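Local structure of Hsp70/Hsp90 co-chaperone CNS1 (Saccharomyces cerevisiae, 6HFM) at residues A[11-15]-A[16-20]; A[69-72]-A[73-77]; A[125-128]-A[129-132]; A[132-135]-A[136-139]. The protein acts as a co-chaperone, its C-terminal part including the wheel domain given here, that binds Hsp90 and Hsp70 and stimulates the ATPase of the Hsp70 SSA1. All coordinates share one frame; numbering follows the deposited sequence. Where two conformers were deposited one is given.

Contact 1: A[11-15]-A[16-20]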
ATOM      1  N   SER A  11      -6.202 -14.949 -13.276  1.00 22.51           N
ATOM      2  CA  SER A  11      -7.625 -15.259 -13.086  1.00 22.39           C
ATOM      3  C   SER A  11      -8.078 -15.023 -11.639  1.00 21.09           C
ATOM      4  O   SER A  11      -9.198 -14.562 -11.399  1.00 21.13           O
ATOM      5  CB  SER A  11      -7.925 -16.705 -13.499  1.00 23.81           C
ATOM      6  OG  SER A  11      -7.649 -16.909 -14.878  1.00 26.16           O
ATOM      7  N   ALA A  12      -7.193 -15.325 -10.689  1.00 19.08           N
ATOM      8  CA  ALA A  12      -7.465 -15.106  -9.267  1.00 19.06           C
ATOM      9  C   ALA A  12      -7.501 -13.622  -8.893  1.00 19.36           C
ATOM     10  O   ALA A  12      -8.295 -13.215  -8.040  1.00 18.65           O
ATOM     11  CB  ALA A  12      -6.433 -15.830  -8.424  1.00 19.08           C
ATOM     12  N   MET A  13      -6.636 -12.825  -9.520  1.00 19.35           N
ATOM     13  CA  MET A  13      -6.598 -11.382  -9.259  1.00 19.99           C
ATOM     14  C   MET A  13      -7.786 -10.638  -9.885  1.00 19.72           C
ATOM     15  O   MET A  13      -8.293  -9.700  -9.272  1.00 19.71           O
ATOM     16  CB  MET A  13      -5.254 -10.788  -9.691  1.00 20.00           C
ATOM     17  CG  MET A  13      -4.107 -11.187  -8.765  1.00 20.42           C
ATOM     18  SD  MET A  13      -2.488 -10.573  -9.275  1.00 21.62           S
ATOM     19  CE  MET A  13      -2.674  -8.818  -8.971  1.00 22.13           C
ATOM     20  N   THR A  14      -8.250 -11.063 -11.067  1.00 20.67           N
ATOM     21  CA  THR A  14      -9.432 -10.463 -11.688  0.50 21.06           C
ATOM     22  C   THR A  14     -10.694 -10.776 -10.872  1.00 20.68           C
ATOM     23  O   THR A  14     -11.576  -9.931 -10.739  1.00 21.34           O
ATOM     24  CB  THR A  14      -9.605 -10.919 -13.155  0.50 21.15           C
ATOM     25  OG1 THR A  14      -8.383 -10.701 -13.873  0.50 22.56           O
ATOM     26  CG2 THR A  14     -10.724 -10.143 -13.841  0.50 20.72           C
ATOM     27  N   LEU A  15     -10.771 -11.987 -10.312  1.00 20.47           N
ATOM     28  CA  LEU A  15     -11.885 -12.343  -9.419  1.00 20.59           C
ATOM     29  C   LEU A  15     -11.945 -11.402  -8.217  1.00 19.98           C
ATOM     30  O   LEU A  15     -13.023 -10.996  -7.792  1.00 21.25           O
ATOM     31  CB  LEU A  15     -11.751 -13.787  -8.924  1.00 20.60           C
ATOM     32  CG  LEU A  15     -12.833 -14.276  -7.954  1.00 21.85           C
ATOM     33  CD1 LEU A  15     -14.176 -14.408  -8.659  1.00 22.45           C
ATOM     34  CD2 LEU A  15     -12.416 -15.594  -7.325  1.00 22.19           C
ATOM     35  N   ARG A  16     -10.771 -11.057  -7.693  1.00 19.15           N
ATOM     36  CA  ARG A  16     -10.631 -10.123  -6.571  1.00 19.06           C
ATOM     37  C   ARG A  16     -10.803  -8.634  -6.953  1.00 19.25           C
ATOM     38  O   ARG A  16     -10.645  -7.763  -6.093  1.00 19.36           O
ATOM     39  CB  ARG A  16      -9.259 -10.329  -5.917  1.00 18.88           C
ATOM     40  CG  ARG A  16      -9.097 -11.638  -5.150  1.00 18.75           C
ATOM     41  CD  ARG A  16      -7.634 -11.876  -4.836  1.00 19.13           C
ATOM     42  NE  ARG A  16      -7.381 -12.935  -3.860  1.00 18.68           N
ATOM     43  CZ  ARG A  16      -7.420 -14.243  -4.106  1.00 18.68           C
ATOM     44  NH1 ARG A  16      -7.785 -14.715  -5.299  1.00 19.60           N
ATOM     45  NH2 ARG A  16      -7.136 -15.099  -3.119  1.00 19.17           N
ATOM     46  N   ASN A  17     -11.098  -8.356  -8.228  1.00 18.91           N
ATOM     47  CA  ASN A  17     -11.324  -7.001  -8.751  1.00 19.23           C
ATOM     48  C   ASN A  17     -10.139  -6.056  -8.508  1.00 18.22           C
ATOM     49  O   ASN A  17     -10.330  -4.863  -8.283  1.00 19.04           O
ATOM     50  CB  ASN A  17     -12.620  -6.417  -8.172  1.00 21.29           C
ATOM     51  CG  ASN A  17     -13.131  -5.223  -8.963  1.00 22.99           C
ATOM     52  OD1 ASN A  17     -12.980  -5.164 -10.183  1.00 25.38           O
ATOM     53  ND2 ASN A  17     -13.724  -4.260  -8.266  1.00 25.55           N
ATOM     54  N   ILE A  18      -8.922  -6.592  -8.589  1.00 17.28           N
ATOM     55  CA  ILE A  18      -7.711  -5.805  -8.302  1.00 17.31           C
ATOM     56  C   ILE A  18      -7.324  -4.968  -9.526  1.00 18.13           C
ATOM     57  O   ILE A  18      -7.179  -5.489 -10.640  1.00 20.46           O
ATOM     58  CB  ILE A  18      -6.525  -6.699  -7.866  1.00 17.36           C
ATOM     59  CG1 ILE A  18      -6.822  -7.324  -6.503  1.00 18.28           C
ATOM     60  CG2 ILE A  18      -5.220  -5.898  -7.777  1.00 17.94           C
ATOM     61  CD1 ILE A  18      -5.926  -8.485  -6.138  1.00 18.69           C
ATOM     62  N   THR A  19      -7.172  -3.669  -9.305  1.00 17.82           N
ATOM     63  CA  THR A  19      -6.629  -2.750 -10.301  1.00 17.15           C
ATOM     64  C   THR A  19      -5.116  -2.655 -10.075  1.00 17.09           C
ATOM     65  O   THR A  19      -4.686  -2.446  -8.948  1.00 16.59           O
ATOM     66  CB  THR A  19      -7.259  -1.351 -10.123  1.00 18.24           C
ATOM     67  OG1 THR A  19      -8.687  -1.457 -10.171  1.00 19.55           O
ATOM     68  CG2 THR A  19      -6.787  -0.383 -11.198  1.00 18.59           C
ATOM     69  N   ASN A  20      -4.323  -2.824 -11.136  1.00 17.07           N
ATOM     70  CA  ASN A  20      -2.865  -2.625 -11.049  1.00 16.91           C
ATOM     71  C   ASN A  20      -2.433  -1.485 -11.962  1.00 17.04           C
ATOM     72  O   ASN A  20      -2.777  -1.462 -13.145  1.00 20.91           O
ATOM     73  CB  ASN A  20      -2.082  -3.892 -11.411  1.00 17.66           C
ATOM     74  CG  ASN A  20      -0.581  -3.721 -11.225  1.00 18.01           C
ATOM     75  OD1 ASN A  20      -0.126  -3.188 -10.206  1.00 17.52           O
ATOM     76  ND2 ASN A  20       0.197  -4.161 -12.210  1.00 21.01           N
TER
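R16 folds back over the last turn of helix 4-15, and the carbonyl of A12 is where it makes contact. R16 NH1 reaches A12 O at 3.2 Å with an N-H...O angle of 161°. The oxygen lies at the guanidinium edge, in its plane, yet the donor stands 54° out of the carbonyl plane and so uses no lone pair. A weak backbone bond, R16 N to A12 O at 3.3 Å, gives the oxygen a second donor. The first torsion of R16 sets CG beside its own backbone N, which lets CG rest 3.4 Å from A12 O, and NH1 also packs 3.6 Å from A12 CB. The guanidinium is held from outside as well, by a hydrogen bond to F43 O and a salt bridge to E69.

Apolar packing closes the same side: M13 CE touches I18 CG2 at 4.1 Å, and both side chains lean on L47 and L134. The other side is looser. T14 and L15 are exposed, and their CB atoms are directed away from the residues that follow. N17 ND2 bonds to K126 O and to E128 OE1, and N17 belongs to the magnesium site together with L125.

The backbone settles how the helix ends. N17 takes a positive phi of 57°, its N donates to T14 O at 3.0 Å, and I18 N donates to M13 O at 3.2 Å. This pair of bonds, with M13 against I18 on its apolar flank, defines a Schellman motif at the helix C-terminus.

Contact 2: A[69-72]-A[73-77]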
ATOM      1  N   GLU A  69      -3.048 -10.549   1.906  1.00 18.98           N
ATOM      2  CA  GLU A  69      -4.297  -9.800   1.698  1.00 19.09           C
ATOM      3  C   GLU A  69      -5.260  -9.827   2.900  1.00 19.32           C
ATOM      4  O   GLU A  69      -6.098  -8.945   3.030  1.00 20.49           O
ATOM      5  CB  GLU A  69      -5.036 -10.330   0.465  1.00 19.28           C
ATOM      6  CG  GLU A  69      -5.609 -11.728   0.637  1.00 19.50           C
ATOM      7  CD  GLU A  69      -6.258 -12.273  -0.612  1.00 20.32           C
ATOM      8  OE1 GLU A  69      -6.669 -11.483  -1.490  1.00 21.22           O
ATOM      9  OE2 GLU A  69      -6.345 -13.518  -0.724  1.00 19.49           O
ATOM     10  N   LEU A  70      -5.167 -10.856   3.744  1.00 20.30           N
ATOM     11  CA  LEU A  70      -6.000 -10.940   4.951  1.00 21.80           C
ATOM     12  C   LEU A  70      -5.489 -10.101   6.128  1.00 21.58           C
ATOM     13  O   LEU A  70      -6.168 -10.005   7.157  1.00 24.37           O
ATOM     14  CB  LEU A  70      -6.165 -12.401   5.383  1.00 23.91           C
ATOM     15  CG  LEU A  70      -6.818 -13.343   4.365  1.00 27.26           C
ATOM     16  CD1 LEU A  70      -6.952 -14.721   4.989  1.00 29.86           C
ATOM     17  CD2 LEU A  70      -8.178 -12.842   3.902  1.00 29.29           C
ATOM     18  N   THR A  71      -4.303  -9.510   5.990  1.00 20.57           N
ATOM     19  CA  THR A  71      -3.773  -8.562   6.976  1.00 22.15           C
ATOM     20  C   THR A  71      -4.646  -7.302   7.012  1.00 21.82           C
ATOM     21  O   THR A  71      -5.041  -6.790   5.957  1.00 20.80           O
ATOM     22  CB  THR A  71      -2.329  -8.148   6.617  1.00 23.26           C
ATOM     23  OG1 THR A  71      -1.527  -9.310   6.384  1.00 25.51           O
ATOM     24  CG2 THR A  71      -1.688  -7.336   7.735  1.00 23.26           C
ATOM     25  N   THR A  72      -4.951  -6.806   8.213  1.00 22.14           N
ATOM     26  CA  THR A  72      -5.656  -5.529   8.344  1.00 22.31           C
ATOM     27  C   THR A  72      -4.678  -4.362   8.300  1.00 21.56           C
ATOM     28  O   THR A  72      -3.482  -4.520   8.540  1.00 21.33           O
ATOM     29  CB  THR A  72      -6.480  -5.413   9.642  1.00 23.36           C
ATOM     30  OG1 THR A  72      -5.610  -5.462  10.779  1.00 24.99           O
ATOM     31  CG2 THR A  72      -7.531  -6.525   9.715  1.00 24.51           C
ATOM     32  N   VAL A  73      -5.217  -3.185   8.008  1.00 20.08           N
ATOM     33  CA  VAL A  73      -4.425  -1.955   8.010  1.00 20.42           C
ATOM     34  C   VAL A  73      -3.772  -1.773   9.392  1.00 21.94           C
ATOM     35  O   VAL A  73      -2.565  -1.520   9.481  1.00 21.24           O
ATOM     36  CB  VAL A  73      -5.293  -0.739   7.614  1.00 21.06           C
ATOM     37  CG1 VAL A  73      -4.557   0.575   7.868  1.00 21.87           C
ATOM     38  CG2 VAL A  73      -5.726  -0.849   6.154  1.00 21.37           C
ATOM     39  N   GLN A  74      -4.567  -1.943  10.452  1.00 23.40           N
ATOM     40  CA  GLN A  74      -4.064  -1.889  11.838  1.00 26.45           C
ATOM     41  C   GLN A  74      -2.888  -2.835  12.085  1.00 25.42           C
ATOM     42  O   GLN A  74      -1.898  -2.446  12.700  1.00 25.45           O
ATOM     43  CB  GLN A  74      -5.189  -2.220  12.835  1.00 29.79           C
ATOM     44  CG  GLN A  74      -4.812  -2.110  14.312  1.00 33.84           C
ATOM     45  CD  GLN A  74      -4.570  -0.678  14.746  1.00 36.81           C
ATOM     46  OE1 GLN A  74      -5.431   0.183  14.580  1.00 35.96           O
ATOM     47  NE2 GLN A  74      -3.396  -0.419  15.315  1.00 41.71           N
ATOM     48  N   GLU A  75      -3.016  -4.077  11.624  1.00 24.87           N
ATOM     49  CA  GLU A  75      -1.963  -5.082  11.814  1.00 25.63           C
ATOM     50  C   GLU A  75      -0.648  -4.675  11.135  1.00 24.83           C
ATOM     51  O   GLU A  75       0.423  -4.858  11.709  1.00 25.66           O
ATOM     52  CB  GLU A  75      -2.428  -6.470  11.341  1.00 27.17           C
ATOM     53  CG  GLU A  75      -3.332  -7.182  12.346  1.00 27.09           C
ATOM     54  CD  GLU A  75      -4.044  -8.415  11.782  1.00 23.09           C
ATOM     55  OE1 GLU A  75      -4.083  -8.602  10.583  1.00 25.95           O
ATOM     56  OE2 GLU A  75      -4.597  -9.171  12.615  1.00 34.68           O
ATOM     57  N   LEU A  76      -0.729  -4.091   9.937  1.00 22.75           N
ATOM     58  CA  LEU A  76       0.479  -3.631   9.244  1.00 22.79           C
ATOM     59  C   LEU A  76       1.088  -2.408   9.941  1.00 22.89           C
ATOM     60  O   LEU A  76       2.310  -2.323  10.073  1.00 23.30           O
ATOM     61  CB  LEU A  76       0.210  -3.334   7.760  1.00 22.62           C
ATOM     62  CG  LEU A  76       1.437  -2.993   6.898  1.00 23.86           C
ATOM     63  CD1 LEU A  76       2.493  -4.093   6.932  1.00 23.72           C
ATOM     64  CD2 LEU A  76       1.017  -2.721   5.463  1.00 23.68           C
ATOM     65  N   VAL A  77       0.242  -1.476  10.390  1.00 22.88           N
ATOM     66  CA  VAL A  77       0.714  -0.310  11.164  1.00 23.48           C
ATOM     67  C   VAL A  77       1.416  -0.761  12.450  1.00 25.93           C
ATOM     68  O   VAL A  77       2.512  -0.289  12.763  1.00 25.14           O
ATOM     69  CB  VAL A  77      -0.434   0.668  11.499  1.00 22.74           C
ATOM     70  CG1 VAL A  77      -0.001   1.726  12.515  1.00 23.33           C
ATOM     71  CG2 VAL A  77      -0.931   1.353  10.235  1.00 23.09           C
TER
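T72 and E75 exchange bonds at the start of helix 73-82, each side chain serving the other's backbone. E75 OE1 accepts from T72 N at 3.1 Å, nearly straight at 172°, and the N-H arrives from above the carboxylate plane, 37° out of it. In return T72 OG1 accepts from E75 N, also at 3.1 Å. The two bonds make a capping box with T72 as the N-cap. T72 OG1 sits between its own backbone N and carbonyl carbon, which turns it to face the first helical turn, and E75 CG comes within 3.3 Å of it. For E75, the CG lies beside the backbone N and the rest of the chain runs extended, carrying OE1 back to T72.

Around this core, T72 O accepts from L76 N at 3.1 Å and opens the regular series of helical bonds. T71 lays its methyl against the glutamate stem, CG2 to E75 CB 3.8 Å, while its OG1 is taken by S68 O behind it.

Further out, the neighbouring backbone fixes the position of the cap. T71 bonds to F121 and V73 to L119, so the start of the helix is tied to the chain leading into and beginning helix 121-126. V73 and L76 face inward onto F121, and V73 also meets I124 and V103.

Both bonds of the box satisfy N-H groups, one just ahead of the helix and one in its first turn. A carboxylate at this end also faces the positive pole of the helix dipole, which would probably stabilise its ionised form.

Contact 3: A[125-128]-A[129-132]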
ATOM      1  N   LEU A 125      -8.913  -3.502  -1.800  1.00 18.25           N
ATOM      2  CA  LEU A 125      -8.617  -3.683  -3.228  1.00 17.12           C
ATOM      3  C   LEU A 125      -9.812  -4.211  -4.036  1.00 18.13           C
ATOM      4  O   LEU A 125      -9.851  -4.008  -5.251  1.00 18.50           O
ATOM      5  CB  LEU A 125      -7.406  -4.612  -3.424  1.00 16.98           C
ATOM      6  CG  LEU A 125      -6.055  -4.204  -2.808  1.00 18.19           C
ATOM      7  CD1 LEU A 125      -5.001  -5.272  -3.068  1.00 18.46           C
ATOM      8  CD2 LEU A 125      -5.574  -2.859  -3.311  1.00 19.97           C
ATOM      9  N   LYS A 126     -10.775  -4.866  -3.376  1.00 18.59           N
ATOM     10  CA  LYS A 126     -11.933  -5.463  -4.071  1.00 21.32           C
ATOM     11  C   LYS A 126     -13.030  -4.463  -4.460  1.00 22.61           C
ATOM     12  O   LYS A 126     -13.756  -4.695  -5.437  1.00 24.09           O
ATOM     13  CB  LYS A 126     -12.542  -6.609  -3.241  1.00 24.55           C
ATOM     14  CG  LYS A 126     -13.633  -7.389  -3.975  1.00 30.40           C
ATOM     15  CD  LYS A 126     -13.974  -8.703  -3.288  1.00 37.18           C
ATOM     16  CE  LYS A 126     -15.068  -9.452  -4.038  1.00 43.35           C
ATOM     17  NZ  LYS A 126     -14.618  -9.947  -5.372  1.00 47.29           N
ATOM     18  N   LYS A 127     -13.166  -3.376  -3.708  1.00 23.71           N
ATOM     19  CA  LYS A 127     -14.255  -2.408  -3.947  1.00 26.70           C
ATOM     20  C   LYS A 127     -14.171  -1.790  -5.343  1.00 29.44           C
ATOM     21  O   LYS A 127     -13.087  -1.420  -5.795  1.00 30.72           O
ATOM     22  CB  LYS A 127     -14.220  -1.292  -2.904  1.00 28.13           C
ATOM     23  CG  LYS A 127     -14.577  -1.736  -1.500  1.00 31.39           C
ATOM     24  CD  LYS A 127     -14.595  -0.563  -0.532  1.00 35.16           C
ATOM     25  CE  LYS A 127     -14.698  -1.034   0.910  1.00 38.81           C
ATOM     26  NZ  LYS A 127     -14.445   0.074   1.871  1.00 43.03           N
ATOM     27  N   GLU A 128     -15.312  -1.697  -6.028  1.00 33.14           N
ATOM     28  CA  GLU A 128     -15.362  -1.061  -7.348  1.00 35.79           C
ATOM     29  C   GLU A 128     -15.192   0.450  -7.198  1.00 34.33           C
ATOM     30  O   GLU A 128     -14.493   1.075  -7.989  1.00 33.37           O
ATOM     31  CB  GLU A 128     -16.670  -1.409  -8.080  1.00 40.37           C
ATOM     32  CG  GLU A 128     -16.811  -0.848  -9.498  1.00 44.82           C
ATOM     33  CD  GLU A 128     -15.715  -1.286 -10.466  1.00 49.80           C
ATOM     34  OE1 GLU A 128     -15.099  -2.355 -10.265  1.00 52.51           O
ATOM     35  OE2 GLU A 128     -15.478  -0.554 -11.451  1.00 53.40           O
ATOM     36  N   SER A 129     -15.845   1.017  -6.184  1.00 35.18           N
ATOM     37  CA  SER A 129     -15.667   2.417  -5.800  1.00 36.76           C
ATOM     38  C   SER A 129     -15.661   2.505  -4.276  1.00 33.53           C
ATOM     39  O   SER A 129     -16.578   1.965  -3.647  1.00 38.29           O
ATOM     40  CB  SER A 129     -16.799   3.275  -6.360  1.00 41.75           C
ATOM     41  OG  SER A 129     -16.587   3.543  -7.733  1.00 48.40           O
ATOM     42  N   PRO A 130     -14.667   3.148  -3.659  1.00 29.23           N
ATOM     43  CA  PRO A 130     -13.490   3.759  -4.309  1.00 27.16           C
ATOM     44  C   PRO A 130     -12.488   2.733  -4.846  1.00 24.33           C
ATOM     45  O   PRO A 130     -12.258   1.699  -4.208  1.00 24.47           O
ATOM     46  CB  PRO A 130     -12.848   4.575  -3.189  1.00 27.99           C
ATOM     47  CG  PRO A 130     -13.350   3.964  -1.928  1.00 29.95           C
ATOM     48  CD  PRO A 130     -14.685   3.373  -2.207  1.00 30.74           C
ATOM     49  N   ASP A 131     -11.905   3.045  -6.002  1.00 20.73           N
ATOM     50  CA  ASP A 131     -10.989   2.150  -6.711  1.00 20.11           C
ATOM     51  C   ASP A 131      -9.566   2.424  -6.220  1.00 18.52           C
ATOM     52  O   ASP A 131      -8.970   3.440  -6.580  1.00 19.67           O
ATOM     53  CB  ASP A 131     -11.116   2.381  -8.228  1.00 21.34           C
ATOM     54  CG  ASP A 131     -10.443   1.295  -9.070  1.00 22.88           C
ATOM     55  OD1 ASP A 131      -9.794   0.376  -8.521  1.00 23.06           O
ATOM     56  OD2 ASP A 131     -10.574   1.369 -10.316  1.00 25.26           O
ATOM     57  N   VAL A 132      -9.043   1.517  -5.392  1.00 16.92           N
ATOM     58  CA  VAL A 132      -7.723   1.657  -4.762  1.00 16.30           C
ATOM     59  C   VAL A 132      -6.787   0.607  -5.379  1.00 16.08           C
ATOM     60  O   VAL A 132      -6.930  -0.586  -5.075  1.00 17.74           O
ATOM     61  CB  VAL A 132      -7.817   1.457  -3.232  1.00 16.73           C
ATOM     62  CG1 VAL A 132      -6.443   1.511  -2.573  1.00 16.49           C
ATOM     63  CG2 VAL A 132      -8.736   2.511  -2.618  1.00 18.17           C
TER
HETATM   64  O   HOH W   1      -7.864  -2.681  -6.705  1.00 19.27           O
HETATM   65  O   HOH W   2     -10.552  -0.919  -4.882  1.00 19.44           O
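Water 1 makes two sound bonds of equal length, donating to V132 O at 2.8 Å and to L125 O at 2.8 Å, so it links the last turn of helix 121-126 with the returning chain. L125 CD2 lies 3.2 Å from V132 O, a van der Waals neighbour of the bridged oxygen. The methyl gets there because CG lies anti to the carbonyl carbon of L125 (chi1 -60°). L125 is also one of the two residues of the magnesium site; its side chain carries only carbon, so any link to the ion presumably runs through its backbone.

A second bridge lies deeper in the bend. Water 2 accepts from V132 N at 2.9 Å and donates toward K127 O at 2.7 Å, although that proton has competing acceptors.

The reversal itself comes from E128 to D131. The peptide between S129 and P130 is cis, and the backbone angles of these two residues fit a type VIb turn; the stretches 125-128 and 129-132 run 153° apart end to end. E128 O meets D131 CB at 3.6 Å across the turn, and K127 CB lies 3.8 Å from P130 O. The carboxylate of D131 looks to the chain after helix 4-15, where its OD1 is bonded by T19 OG1. The side chain of D131 is also about 3 Å from the magnesium ion.

The bend thus connects helix 121-126 to strand 134-135. P130 and V132 pack on I113 of strand 112-114, and L125 rests on I18 of the loop that follows helix 4-15.

Contact 4: A[132-135]-A[136-139]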
ATOM      1  N   VAL A 132      -9.043   1.517  -5.392  1.00 16.92           N
ATOM      2  CA  VAL A 132      -7.723   1.657  -4.762  1.00 16.30           C
ATOM      3  C   VAL A 132      -6.787   0.607  -5.379  1.00 16.08           C
ATOM      4  O   VAL A 132      -6.930  -0.586  -5.075  1.00 17.74           O
ATOM      5  CB  VAL A 132      -7.817   1.457  -3.232  1.00 16.73           C
ATOM      6  CG1 VAL A 132      -6.443   1.511  -2.573  1.00 16.49           C
ATOM      7  CG2 VAL A 132      -8.736   2.511  -2.618  1.00 18.17           C
ATOM      8  N   PRO A 133      -5.825   1.032  -6.235  1.00 15.44           N
ATOM      9  CA  PRO A 133      -4.979   0.046  -6.923  1.00 15.72           C
ATOM     10  C   PRO A 133      -3.726  -0.430  -6.191  1.00 14.95           C
ATOM     11  O   PRO A 133      -3.231   0.229  -5.267  1.00 14.98           O
ATOM     12  CB  PRO A 133      -4.544   0.782  -8.211  1.00 16.49           C
ATOM     13  CG  PRO A 133      -5.297   2.057  -8.240  1.00 18.03           C
ATOM     14  CD  PRO A 133      -5.656   2.371  -6.831  1.00 16.15           C
ATOM     15  N   LEU A 134      -3.211  -1.571  -6.647  1.00 14.87           N
ATOM     16  CA  LEU A 134      -1.801  -1.895  -6.498  1.00 14.89           C
ATOM     17  C   LEU A 134      -0.999  -1.016  -7.462  1.00 14.89           C
ATOM     18  O   LEU A 134      -1.495  -0.611  -8.523  1.00 15.20           O
ATOM     19  CB  LEU A 134      -1.532  -3.373  -6.803  1.00 14.90           C
ATOM     20  CG  LEU A 134      -2.151  -4.432  -5.885  1.00 15.70           C
ATOM     21  CD1 LEU A 134      -1.810  -5.819  -6.409  1.00 16.58           C
ATOM     22  CD2 LEU A 134      -1.672  -4.266  -4.456  1.00 16.62           C
ATOM     23  N   PHE A 135       0.240  -0.719  -7.066  1.00 15.13           N
ATOM     24  CA  PHE A 135       1.200  -0.024  -7.912  1.00 14.91           C
ATOM     25  C   PHE A 135       2.373  -0.971  -8.134  1.00 15.34           C
ATOM     26  O   PHE A 135       3.021  -1.386  -7.176  1.00 15.47           O
ATOM     27  CB  PHE A 135       1.615   1.310  -7.276  1.00 16.12           C
ATOM     28  CG  PHE A 135       0.543   2.363  -7.367  1.00 16.33           C
ATOM     29  CD1 PHE A 135       0.513   3.255  -8.433  1.00 17.55           C
ATOM     30  CD2 PHE A 135      -0.474   2.425  -6.423  1.00 16.75           C
ATOM     31  CE1 PHE A 135      -0.497   4.204  -8.541  1.00 18.34           C
ATOM     32  CE2 PHE A 135      -1.486   3.365  -6.530  1.00 17.17           C
ATOM     33  CZ  PHE A 135      -1.499   4.255  -7.592  1.00 17.40           C
ATOM     34  N   ASP A 136       2.603  -1.356  -9.395  1.00 15.46           N
ATOM     35  CA  ASP A 136       3.658  -2.313  -9.752  1.00 15.71           C
ATOM     36  C   ASP A 136       3.504  -3.633  -8.976  1.00 15.94           C
ATOM     37  O   ASP A 136       4.480  -4.205  -8.489  1.00 17.08           O
ATOM     38  CB  ASP A 136       5.031  -1.666  -9.527  1.00 16.69           C
ATOM     39  CG  ASP A 136       5.147  -0.326 -10.221  1.00 18.19           C
ATOM     40  OD1 ASP A 136       5.098  -0.309 -11.472  1.00 19.30           O
ATOM     41  OD2 ASP A 136       5.279   0.706  -9.523  1.00 19.13           O
ATOM     42  N   ASN A 137       2.254  -4.089  -8.872  1.00 15.63           N
ATOM     43  CA  ASN A 137       1.887  -5.329  -8.169  1.00 16.46           C
ATOM     44  C   ASN A 137       2.316  -5.354  -6.702  1.00 15.99           C
ATOM     45  O   ASN A 137       2.646  -6.405  -6.154  1.00 17.03           O
ATOM     46  CB  ASN A 137       2.385  -6.577  -8.939  1.00 18.01           C
ATOM     47  CG  ASN A 137       1.422  -7.030 -10.027  1.00 20.78           C
ATOM     48  OD1 ASN A 137       0.208  -6.796  -9.963  1.00 22.35           O
ATOM     49  ND2 ASN A 137       1.964  -7.702 -11.029  1.00 24.74           N
ATOM     50  N   ALA A 138       2.271  -4.185  -6.066  1.00 15.96           N
ATOM     51  CA  ALA A 138       2.604  -4.032  -4.652  1.00 15.82           C
ATOM     52  C   ALA A 138       1.710  -2.986  -3.992  1.00 15.25           C
ATOM     53  O   ALA A 138       1.215  -2.060  -4.646  1.00 15.52           O
ATOM     54  CB  ALA A 138       4.069  -3.653  -4.487  1.00 16.89           C
ATOM     55  N   LEU A 139       1.488  -3.140  -2.690  1.00 15.21           N
ATOM     56  CA  LEU A 139       0.802  -2.117  -1.907  1.00 15.93           C
ATOM     57  C   LEU A 139       1.675  -0.871  -1.814  1.00 16.33           C
ATOM     58  O   LEU A 139       2.901  -0.964  -1.798  1.00 18.09           O
ATOM     59  CB  LEU A 139       0.498  -2.615  -0.488  1.00 16.65           C
ATOM     60  CG  LEU A 139      -0.495  -3.764  -0.357  1.00 17.64           C
ATOM     61  CD1 LEU A 139      -0.451  -4.338   1.053  1.00 18.68           C
ATOM     62  CD2 LEU A 139      -1.900  -3.307  -0.741  1.00 18.17           C
TER
HETATM   63  O   HOH W   3       3.897  -0.085  -4.847  1.00 20.11           O
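A tight two-residue turn, close to type I', reverses the chain between F135 and A138 and carries it from strand 134-135 into strand 139-145. F135 N donates to A138 O at 2.9 Å with an angle of 161°, the donor lying in the carbonyl plane. The return bond, A138 N to F135 O, is weak: 3.1 Å long and bent to 135°. Water 3 lies 2.8 Å from F135 O and can donate to it, though it has more acceptors in reach than protons; its bond to L139 O is weak and equally unsettled. At the apex D136 and N137 both adopt left-handed helical phi and psi, and the positive phi presses D136 CB to 3.1 Å from F135 O, the steric price of the conformation.

Two sheets meet here. Strand 134-135 pairs in parallel with strand 20-21, whereas L139 begins a strand that bonds to strand 47-55 in the mixed sheet, so the turn passes the chain from one to the other. N137 N is held by N20 OD1, and the carboxylate of D136 by T23.

L134 carries the apolar side. Its CG lies beside its own backbone N (chi1 -65°), and the two methyls then divide the work. CD2 covers A138 O at 3.6 Å and meets L139 CD2 at 3.8 Å; CD1 lies 4.1 Å from N137 CA. The backbone of L134 joins in as well, its CA making a CH...O contact of 3.5 Å with A138 O. Beyond the turn, L134 and L139 both pack on Y49, while the F135 ring forms a cation-pi pair with K140.

Overall arrangement
Along the chain the order is contact 1, contact 2, contact 3 and contact 4, the last two sharing V132 as helix 121-126 passes into strand 134-135. Contacts 1, 3 and 4 cluster, with centres 11 to 12 Å apart. The chain leaving helix 4-15 bonds to both 125-132 and 132-139, and the magnesium ion lies where contacts 1 and 3 meet. Contact 2 is more distant, about 19 Å from contact 1 between centres, but the R16–E69 salt bridge joins them; it touches neither contact 3 nor contact 4. Helix 4-15 is thereby joined through its C-terminal end to the strands and helices of contacts 2, 3 and 4, all part of the wheel domain.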